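Local coordinates for hemin ABC transporter, periplasmic hemin-binding protein HutB (Vibrio cholerae, PDB 5KHL) that binds heme in the periplasm of Vibrio cholerae and probably delivers it to the membrane permease of a hemin ABC transporter, at residues A41-V44 / T45-V48; P84-A87 / L88-R92; P194-M197 / E198-I201; P229-A232 / A233-A236. All coordinates share one frame; numbering follows the deposited sequence. Where two conformers were deposited one is given.

The four contacts are local and divide between the two lobes expected of a periplasmic binding protein of this family. Interactions 1 and 2 belong to the lobe of the parallel sheet, their centres 20 Å apart; interactions 3 and 4 belong to the lobe of the mixed sheet, on the far side of the chain's centre from interaction 1, whose centre is 35 Å from that of interaction 3. Interaction 1 lies closest to the middle of the chain, where the lobes of such proteins normally enclose their ligand; the others are more peripheral. Only interactions 3 and 4 touch: Met200 SD meets Leu231 CD2 at 3.6 Å, and Ile201 CD1 meets Met230 CE at 3.6 Å.

Interaction 1. Residues A41-V44 / T45-V48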
ATOM      1  N   ALA A  41      18.446   8.708  -1.180  1.00 57.32           N
ATOM      2  CA  ALA A  41      17.490   8.875  -2.270  1.00 47.60           C
ATOM      3  C   ALA A  41      16.309   7.934  -2.088  1.00 38.07           C
ATOM      4  O   ALA A  41      16.431   6.895  -1.476  1.00 44.79           O
ATOM      5  CB  ALA A  41      18.166   8.622  -3.609  1.00 40.91           C
ATOM      6  N   VAL A  42      15.173   8.304  -2.659  1.00 40.74           N
ATOM      7  CA  VAL A  42      13.946   7.529  -2.564  1.00 42.03           C
ATOM      8  C   VAL A  42      13.331   7.439  -3.952  1.00 47.60           C
ATOM      9  O   VAL A  42      13.797   8.083  -4.876  1.00 47.84           O
ATOM     10  CB  VAL A  42      12.931   8.161  -1.584  1.00 38.21           C
ATOM     11  CG1 VAL A  42      13.604   8.494  -0.278  1.00 32.98           C
ATOM     12  CG2 VAL A  42      12.308   9.422  -2.171  1.00 32.16           C
ATOM     13  N   ASP A  43      12.281   6.642  -4.102  1.00 47.87           N
ATOM     14  CA  ASP A  43      11.645   6.485  -5.403  1.00 37.87           C
ATOM     15  C   ASP A  43      10.499   7.486  -5.519  1.00 32.08           C
ATOM     16  O   ASP A  43      10.222   8.192  -4.564  1.00 47.90           O
ATOM     17  CB  ASP A  43      11.139   5.058  -5.577  1.00 31.73           C
ATOM     18  CG  ASP A  43       9.942   4.775  -4.697  1.00 41.27           C
ATOM     19  OD1 ASP A  43      10.113   4.753  -3.468  1.00 37.11           O
ATOM     20  OD2 ASP A  43       8.834   4.599  -5.225  1.00 33.83           O
ATOM     21  N   VAL A  44       9.827   7.542  -6.665  1.00 38.01           N
ATOM     22  CA  VAL A  44       8.747   8.512  -6.857  1.00 57.15           C
ATOM     23  C   VAL A  44       7.578   8.319  -5.885  1.00 57.04           C
ATOM     24  O   VAL A  44       6.969   9.307  -5.454  1.00 58.58           O
ATOM     25  CB  VAL A  44       8.182   8.472  -8.293  1.00 59.91           C
ATOM     26  CG1 VAL A  44       9.217   8.991  -9.286  1.00 65.37           C
ATOM     27  CG2 VAL A  44       7.731   7.061  -8.655  1.00 63.48           C
ATOM     28  N   THR A  45       7.273   7.061  -5.541  1.00 40.69           N
ATOM     29  CA  THR A  45       6.129   6.738  -4.668  1.00 43.00           C
ATOM     30  C   THR A  45       6.406   6.991  -3.184  1.00 41.55           C
ATOM     31  O   THR A  45       5.488   6.954  -2.373  1.00 43.11           O
ATOM     32  CB  THR A  45       5.653   5.234  -4.803  1.00 39.36           C
ATOM     33  OG1 THR A  45       6.604   4.338  -4.204  1.00 41.84           O
ATOM     34  CG2 THR A  45       5.445   4.840  -6.237  1.00 34.30           C
ATOM     35  N   SER A  46       7.668   7.230  -2.831  1.00 42.63           N
ATOM     36  CA  SER A  46       8.041   7.395  -1.428  1.00 39.45           C
ATOM     37  C   SER A  46       7.751   8.794  -0.949  1.00 43.45           C
ATOM     38  O   SER A  46       7.844   9.740  -1.709  1.00 43.65           O
ATOM     39  CB  SER A  46       9.521   7.083  -1.198  1.00 32.66           C
ATOM     40  OG  SER A  46       9.756   5.692  -1.175  1.00 40.37           O
ATOM     41  N   GLU A  47       7.389   8.912   0.323  1.00 63.35           N
ATOM     42  CA  GLU A  47       7.169  10.213   0.937  1.00 69.29           C
ATOM     43  C   GLU A  47       8.145  10.454   2.072  1.00 68.43           C
ATOM     44  O   GLU A  47       8.332   9.612   2.956  1.00 62.65           O
ATOM     45  CB  GLU A  47       5.736  10.343   1.421  1.00 78.51           C
ATOM     46  CG  GLU A  47       4.816  10.721   0.287  1.00 92.29           C
ATOM     47  CD  GLU A  47       3.462  10.073   0.412  1.00102.58           C
ATOM     48  OE1 GLU A  47       2.492  10.733  -0.007  1.00111.82           O
ATOM     49  OE2 GLU A  47       3.367   8.923   0.921  1.00 96.13           O
ATOM     50  N   VAL A  48       8.783  11.614   2.005  1.00 47.27           N
ATOM     51  CA  VAL A  48       9.846  11.986   2.908  1.00 52.58           C
ATOM     52  C   VAL A  48       9.659  13.464   3.147  1.00 57.17           C
ATOM     53  O   VAL A  48       9.012  14.141   2.348  1.00 53.71           O
ATOM     54  CB  VAL A  48      11.257  11.675   2.317  1.00 68.37           C
ATOM     55  CG1 VAL A  48      11.457  10.151   2.145  1.00 32.92           C
ATOM     56  CG2 VAL A  48      11.478  12.424   1.008  1.00 51.66           C
TER
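A type I beta turn from Asp43 to Ser46, reinforced by the Asp43 side chain in an Asx turn, makes this local contact. It reverses the chain just beyond strand 39-42, an outermost strand of the parallel sheet in the N-terminal lobe. Ser46 N donates to Asp43 O at 3.2 Å, closing the turn. Aspartate suits the first position because its short carboxylate can bend back over the following residues. With chi1 at 71°, CG sits between the backbone N and the carbonyl carbon, and the two oxygens divide the work. OD2 accepts from Thr45 N at 2.9 Å, the amide coming from above the carboxylate plane, and from Thr45 OG1, modelled at 2.5 Å, a length too short to be taken literally. OD1 takes the hydroxyl of Ser46, which approaches nearly along the C-O axis at 2.5 Å. Three donors therefore hold the buried carboxylate against rotation and would probably stabilise its negative charge. The hydroxyls also tie the bend to the first turn of helix 24-32: Thr45 OG1 is bonded to Ser24 N, and Ser46 OG to Thr27 OG1. On the apolar side of the turn, valine offers two methyl branches close to the backbone. Val42 CB packs on Ser46 CB at 3.6 Å, and Val42 and Val48 reach toward each other tip to tip, CG1 to CG1 at 3.6 Å.

Interaction 2. Residues P84-A87 / L88-R92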
ATOM      1  N   PRO A  84      15.304  -2.285 -14.221  1.00 58.92           N
ATOM      2  CA  PRO A  84      15.483  -3.594 -14.857  1.00 65.46           C
ATOM      3  C   PRO A  84      16.662  -4.390 -14.284  1.00 66.55           C
ATOM      4  O   PRO A  84      17.504  -3.839 -13.559  1.00 57.37           O
ATOM      5  CB  PRO A  84      15.726  -3.234 -16.321  1.00 61.86           C
ATOM      6  CG  PRO A  84      16.370  -1.925 -16.260  1.00 58.85           C
ATOM      7  CD  PRO A  84      15.690  -1.194 -15.129  1.00 60.41           C
ATOM      8  N   ASP A  85      16.693  -5.684 -14.582  1.00 64.16           N
ATOM      9  CA  ASP A  85      17.679  -6.549 -13.969  1.00 70.46           C
ATOM     10  C   ASP A  85      19.083  -6.167 -14.402  1.00 74.46           C
ATOM     11  O   ASP A  85      20.028  -6.283 -13.628  1.00 75.65           O
ATOM     12  CB  ASP A  85      17.387  -8.008 -14.294  1.00 79.08           C
ATOM     13  CG  ASP A  85      16.980  -8.786 -13.065  1.00 81.48           C
ATOM     14  OD1 ASP A  85      15.807  -8.667 -12.648  1.00 78.54           O
ATOM     15  OD2 ASP A  85      17.835  -9.497 -12.498  1.00 88.05           O
ATOM     16  N   THR A  86      19.207  -5.676 -15.627  1.00 85.71           N
ATOM     17  CA  THR A  86      20.503  -5.259 -16.140  1.00 91.24           C
ATOM     18  C   THR A  86      21.118  -4.101 -15.337  1.00 94.39           C
ATOM     19  O   THR A  86      22.336  -3.944 -15.305  1.00 99.64           O
ATOM     20  CB  THR A  86      20.411  -4.865 -17.620  1.00 91.00           C
ATOM     21  OG1 THR A  86      21.724  -4.578 -18.117  1.00 99.90           O
ATOM     22  CG2 THR A  86      19.501  -3.655 -17.804  1.00 79.84           C
ATOM     23  N   ALA A  87      20.284  -3.299 -14.684  1.00 80.57           N
ATOM     24  CA  ALA A  87      20.788  -2.204 -13.861  1.00 72.98           C
ATOM     25  C   ALA A  87      21.152  -2.746 -12.494  1.00 63.55           C
ATOM     26  O   ALA A  87      22.142  -2.332 -11.883  1.00 59.66           O
ATOM     27  CB  ALA A  87      19.765  -1.095 -13.738  1.00 52.37           C
ATOM     28  N   LEU A  88      20.349  -3.691 -12.020  1.00 60.75           N
ATOM     29  CA  LEU A  88      20.621  -4.305 -10.741  1.00 56.02           C
ATOM     30  C   LEU A  88      21.961  -5.039 -10.745  1.00 66.95           C
ATOM     31  O   LEU A  88      22.658  -5.039  -9.737  1.00 69.60           O
ATOM     32  CB  LEU A  88      19.486  -5.250 -10.357  1.00 70.56           C
ATOM     33  CG  LEU A  88      18.109  -4.574 -10.318  1.00 64.61           C
ATOM     34  CD1 LEU A  88      17.054  -5.563  -9.867  1.00 50.39           C
ATOM     35  CD2 LEU A  88      18.120  -3.324  -9.438  1.00 45.78           C
ATOM     36  N   GLN A  89      22.336  -5.653 -11.866  1.00 78.16           N
ATOM     37  CA  GLN A  89      23.641  -6.328 -11.928  1.00 87.15           C
ATOM     38  C   GLN A  89      24.775  -5.309 -11.869  1.00 80.65           C
ATOM     39  O   GLN A  89      25.756  -5.516 -11.160  1.00 81.47           O
ATOM     40  CB  GLN A  89      23.793  -7.203 -13.189  1.00 98.77           C
ATOM     41  CG  GLN A  89      22.872  -6.844 -14.340  1.00107.40           C
ATOM     42  CD  GLN A  89      23.336  -7.365 -15.705  1.00119.33           C
ATOM     43  OE1 GLN A  89      24.419  -7.010 -16.190  1.00125.99           O
ATOM     44  NE2 GLN A  89      22.499  -8.187 -16.342  1.00126.66           N
ATOM     45  N   GLN A  90      24.627  -4.212 -12.605  1.00 68.77           N
ATOM     46  CA  GLN A  90      25.612  -3.129 -12.601  1.00 76.07           C
ATOM     47  C   GLN A  90      25.861  -2.558 -11.199  1.00 67.94           C
ATOM     48  O   GLN A  90      26.958  -2.103 -10.883  1.00 71.66           O
ATOM     49  CB  GLN A  90      25.164  -2.010 -13.547  1.00 78.91           C
ATOM     50  CG  GLN A  90      25.034  -2.439 -14.999  1.00 84.50           C
ATOM     51  CD  GLN A  90      24.797  -1.271 -15.946  1.00 85.75           C
ATOM     52  OE1 GLN A  90      25.504  -0.255 -15.900  1.00 87.96           O
ATOM     53  NE2 GLN A  90      23.795  -1.412 -16.813  1.00 80.32           N
ATOM     54  N   LEU A  91      24.839  -2.583 -10.358  1.00 66.02           N
ATOM     55  CA  LEU A  91      24.995  -2.128  -8.987  1.00 62.82           C
ATOM     56  C   LEU A  91      25.714  -3.178  -8.150  1.00 65.76           C
ATOM     57  O   LEU A  91      26.684  -2.874  -7.455  1.00 68.68           O
ATOM     58  CB  LEU A  91      23.632  -1.807  -8.392  1.00 57.12           C
ATOM     59  CG  LEU A  91      22.869  -0.731  -9.152  1.00 55.54           C
ATOM     60  CD1 LEU A  91      21.448  -0.640  -8.602  1.00 51.42           C
ATOM     61  CD2 LEU A  91      23.586   0.610  -9.043  1.00 50.92           C
ATOM     62  N   ARG A  92      25.219  -4.412  -8.226  1.00 62.88           N
ATOM     63  CA  ARG A  92      25.849  -5.560  -7.587  1.00 67.06           C
ATOM     64  C   ARG A  92      27.317  -5.683  -7.976  1.00 75.18           C
ATOM     65  O   ARG A  92      28.180  -5.699  -7.110  1.00 83.34           O
ATOM     66  CB  ARG A  92      25.119  -6.855  -7.957  1.00 68.63           C
ATOM     67  CG  ARG A  92      23.795  -7.076  -7.248  1.00 69.51           C
ATOM     68  CD  ARG A  92      23.037  -8.261  -7.828  1.00 65.60           C
ATOM     69  NE  ARG A  92      21.734  -8.435  -7.197  1.00 78.96           N
ATOM     70  CZ  ARG A  92      20.607  -8.697  -7.855  1.00 75.44           C
ATOM     71  NH1 ARG A  92      20.634  -8.815  -9.180  1.00 75.89           N
ATOM     72  NH2 ARG A  92      19.457  -8.838  -7.189  1.00 59.27           N
TER
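Ala87, Leu88 and Thr86 carry most of this contact, within the opening turns of helix 85-93, the crossover helix of the beta-alpha-beta unit that joins strand 75-78 to strand 97-100. Pro84, preceded by a cis peptide bond, stands at the N-cap, and proline suits the place because the helix asks for no N-H from its N-cap residue. The Pro84 carbonyl oxygen accepts from two amides, Ala87 N at 3.0 Å and Leu88 N at 3.2 Å; the negative charge of Asp85, in the first turn, would probably be favoured by the helix dipole. Alanine suits position 87 because the small methyl group lies in the interior, against Ala65 of helix 65-69. One residue on, Leu88 turns its larger branches to the sheet and packs on Leu76. A chi1 of -57° sets its CG anti to the carbonyl carbon, on the side of the backbone N, which brings it within 3.4 Å of Pro84 O. The Ala87 carbonyl receives Leu91 N at 3.1 Å, continuing the helical pattern. Thr86 lies on the exposed face, where Gln89 and Gln90 are its polar neighbours. Gln89 crosses Thr86 at a slant, while Gln90 runs alongside it, pointing the same way. Gln90, extended beyond CG, reaches back along the helix, and its NE2 donates to Thr86 O at 3.3 Å with an N-H...O angle of 141°, from above the carbonyl plane.

Interaction 3. Residues P194-M197 / E198-I201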
ATOM      1  N   PRO A 194     -11.443  -7.082 -13.665  1.00 59.21           N
ATOM      2  CA  PRO A 194     -12.681  -6.388 -14.031  1.00 57.11           C
ATOM      3  C   PRO A 194     -13.864  -6.942 -13.249  1.00 64.30           C
ATOM      4  O   PRO A 194     -14.001  -8.168 -13.109  1.00 61.18           O
ATOM      5  CB  PRO A 194     -12.812  -6.685 -15.514  1.00 58.57           C
ATOM      6  CG  PRO A 194     -11.423  -6.755 -15.965  1.00 59.47           C
ATOM      7  CD  PRO A 194     -10.648  -7.417 -14.855  1.00 55.86           C
ATOM      8  N   LEU A 195     -14.689  -6.047 -12.714  1.00 65.78           N
ATOM      9  CA  LEU A 195     -15.854  -6.456 -11.945  1.00 62.02           C
ATOM     10  C   LEU A 195     -17.107  -6.287 -12.779  1.00 60.28           C
ATOM     11  O   LEU A 195     -17.515  -5.160 -13.067  1.00 59.29           O
ATOM     12  CB  LEU A 195     -15.971  -5.650 -10.646  1.00 65.82           C
ATOM     13  CG  LEU A 195     -17.179  -5.966  -9.753  1.00 57.61           C
ATOM     14  CD1 LEU A 195     -17.171  -7.421  -9.316  1.00 54.80           C
ATOM     15  CD2 LEU A 195     -17.224  -5.049  -8.543  1.00 60.77           C
ATOM     16  N   SER A 196     -17.704  -7.412 -13.162  1.00 54.81           N
ATOM     17  CA  SER A 196     -18.920  -7.394 -13.948  1.00 58.06           C
ATOM     18  C   SER A 196     -19.976  -6.590 -13.206  1.00 76.45           C
ATOM     19  O   SER A 196     -20.080  -6.667 -11.976  1.00 75.91           O
ATOM     20  CB  SER A 196     -19.413  -8.813 -14.229  1.00 62.15           C
ATOM     21  OG  SER A 196     -20.517  -9.169 -13.412  1.00 60.72           O
ATOM     22  N   MET A 197     -20.730  -5.792 -13.951  1.00 73.14           N
ATOM     23  CA  MET A 197     -21.785  -4.988 -13.351  0.50 76.85           C
ATOM     24  C   MET A 197     -22.757  -5.859 -12.548  1.00 80.12           C
ATOM     25  O   MET A 197     -23.259  -5.424 -11.513  1.00 84.78           O
ATOM     26  CB  MET A 197     -22.537  -4.191 -14.424  0.50 80.44           C
ATOM     27  CG  MET A 197     -22.033  -2.762 -14.657  0.50 82.19           C
ATOM     28  SD  MET A 197     -20.480  -2.338 -13.836  0.50 96.79           S
ATOM     29  CE  MET A 197     -21.066  -1.645 -12.299  0.50 53.43           C
ATOM     30  N   GLU A 198     -22.995  -7.089 -13.013  1.00 89.98           N
ATOM     31  CA  GLU A 198     -23.891  -8.040 -12.337  1.00 82.55           C
ATOM     32  C   GLU A 198     -23.367  -8.487 -10.967  1.00 70.41           C
ATOM     33  O   GLU A 198     -24.145  -8.536  -9.997  1.00 61.09           O
ATOM     34  CB  GLU A 198     -24.123  -9.278 -13.199  1.00 83.09           C
ATOM     35  CG  GLU A 198     -24.718  -8.967 -14.560  1.00 93.66           C
ATOM     36  CD  GLU A 198     -23.943  -9.630 -15.691  1.00100.10           C
ATOM     37  OE1 GLU A 198     -24.500 -10.526 -16.362  1.00101.90           O
ATOM     38  OE2 GLU A 198     -22.767  -9.254 -15.897  1.00102.13           O
ATOM     39  N   SER A 199     -22.075  -8.829 -10.897  1.00 56.41           N
ATOM     40  CA  SER A 199     -21.435  -9.230  -9.647  1.00 56.51           C
ATOM     41  C   SER A 199     -21.562  -8.113  -8.613  1.00 58.41           C
ATOM     42  O   SER A 199     -21.861  -8.373  -7.449  1.00 61.38           O
ATOM     43  CB  SER A 199     -19.960  -9.576  -9.878  1.00 57.68           C
ATOM     44  OG  SER A 199     -19.805 -10.639 -10.808  1.00 62.78           O
ATOM     45  N   MET A 200     -21.349  -6.870  -9.060  1.00 65.81           N
ATOM     46  CA  MET A 200     -21.430  -5.714  -8.180  1.00 56.52           C
ATOM     47  C   MET A 200     -22.827  -5.565  -7.614  1.00 56.05           C
ATOM     48  O   MET A 200     -23.004  -5.406  -6.400  1.00 67.07           O
ATOM     49  CB  MET A 200     -21.025  -4.439  -8.898  1.00 55.97           C
ATOM     50  CG  MET A 200     -20.768  -3.306  -7.912  1.00 55.66           C
ATOM     51  SD  MET A 200     -20.435  -1.751  -8.735  1.00 75.73           S
ATOM     52  CE  MET A 200     -18.898  -2.122  -9.566  1.00 95.85           C
ATOM     53  N   ILE A 201     -23.820  -5.617  -8.490  1.00 61.00           N
ATOM     54  CA  ILE A 201     -25.206  -5.645  -8.045  1.00 76.16           C
ATOM     55  C   ILE A 201     -25.442  -6.782  -7.037  1.00 71.34           C
ATOM     56  O   ILE A 201     -26.081  -6.586  -6.000  1.00 69.31           O
ATOM     57  CB  ILE A 201     -26.171  -5.829  -9.215  1.00 77.74           C
ATOM     58  CG1 ILE A 201     -26.054  -4.683 -10.212  1.00 86.07           C
ATOM     59  CG2 ILE A 201     -27.583  -5.913  -8.715  1.00 79.89           C
ATOM     60  CD1 ILE A 201     -26.907  -4.909 -11.464  1.00 96.91           C
TER
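Leu195 and Met200 cross at about a right angle where the chain passes from strand 192-194 into helix 197-203, Leu195 CD2 meeting Met200 CE at 3.5 Å. Met200 has CG anti to the backbone N (chi1 -166°) and bends only at its last torsion, which carries the methyl group over the leucine branch. The other branch of Leu195, CD1, rests on Ser199 CB at 3.6 Å, while the leucine as a whole packs on Leu153 and Leu155 of the mixed sheet. Met197 lies beside Met200 and points the same way; in one of its two modelled conformers its CE touches Met200 CE, so this pair is less certain. Pliable methionines suit such a seam, since they can follow irregular neighbours. On the polar side Ser196 is the N-cap: its OG accepts from Ser199 N at 3.0 Å in a nearly straight bond of 168°, and its carbonyl oxygen accepts from Met200 N at 3.2 Å. Serine is short enough to turn its hydroxyl back to the first helical turn. The contact thus pairs a hydroxyl that satisfies a helix-end amide with an apolar face that anchors the same turn to the sheet.

Interaction 4. Residues P229-A232 / A233-A236; sequences PMLA and ATPA
Met230 and Ala233 open this contact through the backbone, in the lobe of the mixed sheet: Ala233 N donates to Met230 O at 3.1 Å, and in the next step Thr234 N donates to Leu231 O at 2.8 Å. Both bonds span three residues, the spacing of the short 3-10 segment here. The chain then stretches out at Thr234 (phi -123°, psi 155°) before helix 235-238 begins, so two short helical pieces meet at a kink between helix 221-227 and strand 242-244. Thr234 is the N-cap of the second piece, and its side chain secures both. Its OG1, placed between the backbone N and the carbonyl carbon by a chi1 of 64°, donates to Leu231 O at 2.6 Å in the carbonyl plane, on a lone pair. Thr234 OG1 in turn accepts from Gly237 N, the capping bond. Threonine suits the position because one compact hydroxyl can give and receive. Proline fits immediately after it, since the first residue of a helix needs no amide donor. Leu231 crosses Thr234 at a slant, CD2 passing 3.6 Å from OG1, and continues inward onto Val208 of strand 207-210, while Gln204 NE2 is hydrogen-bonded to Ala233 O. Small Ala232 and Ala233 take the exposed side of the bend. In chemical terms, Leu231 O is held by two donors of a single residue, and the hydroxyl supplying one of them also accepts from Gly237 N in the first turn of helix 235-238, coupling the end of one helical piece to the beginning of the next.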
ATOM      1  N   PRO A 229     -22.684   3.777 -12.689  1.00 83.52           N
ATOM      2  CA  PRO A 229     -24.105   4.078 -12.476  1.00 93.18           C
ATOM      3  C   PRO A 229     -24.894   2.922 -11.859  1.00 89.09           C
ATOM      4  O   PRO A 229     -26.047   3.118 -11.458  1.00 91.76           O
ATOM      5  CB  PRO A 229     -24.621   4.383 -13.886  1.00 86.07           C
ATOM      6  CG  PRO A 229     -23.492   4.052 -14.834  1.00 86.12           C
ATOM      7  CD  PRO A 229     -22.416   3.363 -14.076  1.00 88.11           C
ATOM      8  N   MET A 230     -24.288   1.740 -11.783  1.00 78.26           N
ATOM      9  CA  MET A 230     -24.977   0.580 -11.231  1.00 76.70           C
ATOM     10  C   MET A 230     -24.837   0.510  -9.713  1.00 71.49           C
ATOM     11  O   MET A 230     -25.521  -0.286  -9.059  1.00 60.98           O
ATOM     12  CB  MET A 230     -24.467  -0.710 -11.885  1.00 76.18           C
ATOM     13  CG  MET A 230     -24.678  -0.764 -13.398  1.00 86.72           C
ATOM     14  SD  MET A 230     -26.376  -0.482 -13.964  1.00114.69           S
ATOM     15  CE  MET A 230     -27.254  -1.778 -13.102  1.00 78.45           C
ATOM     16  N   LEU A 231     -23.963   1.354  -9.162  1.00 61.57           N
ATOM     17  CA  LEU A 231     -23.869   1.510  -7.714  1.00 63.69           C
ATOM     18  C   LEU A 231     -25.196   1.995  -7.138  1.00 65.39           C
ATOM     19  O   LEU A 231     -25.497   1.752  -5.971  1.00 64.55           O
ATOM     20  CB  LEU A 231     -22.753   2.476  -7.337  1.00 57.90           C
ATOM     21  CG  LEU A 231     -21.359   1.864  -7.417  1.00 60.91           C
ATOM     22  CD1 LEU A 231     -20.287   2.953  -7.287  1.00 65.41           C
ATOM     23  CD2 LEU A 231     -21.182   0.787  -6.351  1.00 51.33           C
ATOM     24  N   ALA A 232     -25.984   2.663  -7.975  1.00 55.63           N
ATOM     25  CA  ALA A 232     -27.322   3.120  -7.613  1.00 69.63           C
ATOM     26  C   ALA A 232     -28.214   1.993  -7.083  1.00 68.99           C
ATOM     27  O   ALA A 232     -29.189   2.253  -6.381  1.00 76.44           O
ATOM     28  CB  ALA A 232     -27.994   3.794  -8.819  1.00 64.57           C
ATOM     29  N   ALA A 233     -27.880   0.749  -7.426  1.00 65.44           N
ATOM     30  CA  ALA A 233     -28.628  -0.418  -6.955  1.00 64.86           C
ATOM     31  C   ALA A 233     -27.894  -1.169  -5.830  1.00 62.30           C
ATOM     32  O   ALA A 233     -28.168  -2.344  -5.581  1.00 65.44           O
ATOM     33  CB  ALA A 233     -28.916  -1.360  -8.116  1.00 60.75           C
ATOM     34  N   THR A 234     -26.958  -0.487  -5.171  1.00 55.53           N
ATOM     35  CA  THR A 234     -26.300  -1.002  -3.975  1.00 51.74           C
ATOM     36  C   THR A 234     -26.525  -0.007  -2.849  1.00 52.32           C
ATOM     37  O   THR A 234     -26.760   1.162  -3.118  1.00 54.52           O
ATOM     38  CB  THR A 234     -24.798  -1.207  -4.185  1.00 48.73           C
ATOM     39  OG1 THR A 234     -24.180   0.056  -4.434  1.00 49.17           O
ATOM     40  CG2 THR A 234     -24.552  -2.114  -5.367  1.00 48.75           C
ATOM     41  N   PRO A 235     -26.480  -0.469  -1.586  1.00 63.77           N
ATOM     42  CA  PRO A 235     -26.566   0.438  -0.436  1.00 57.01           C
ATOM     43  C   PRO A 235     -25.533   1.548  -0.496  1.00 59.21           C
ATOM     44  O   PRO A 235     -25.872   2.719  -0.275  1.00 56.88           O
ATOM     45  CB  PRO A 235     -26.305  -0.483   0.754  1.00 53.41           C
ATOM     46  CG  PRO A 235     -26.851  -1.785   0.314  1.00 53.52           C
ATOM     47  CD  PRO A 235     -26.523  -1.882  -1.158  1.00 62.18           C
ATOM     48  N   ALA A 236     -24.292   1.183  -0.796  1.00 49.33           N
ATOM     49  CA  ALA A 236     -23.225   2.161  -0.925  1.00 48.66           C
ATOM     50  C   ALA A 236     -23.619   3.263  -1.914  1.00 51.76           C
ATOM     51  O   ALA A 236     -23.486   4.449  -1.624  1.00 53.32           O
ATOM     52  CB  ALA A 236     -21.937   1.475  -1.357  1.00 45.67           C
TER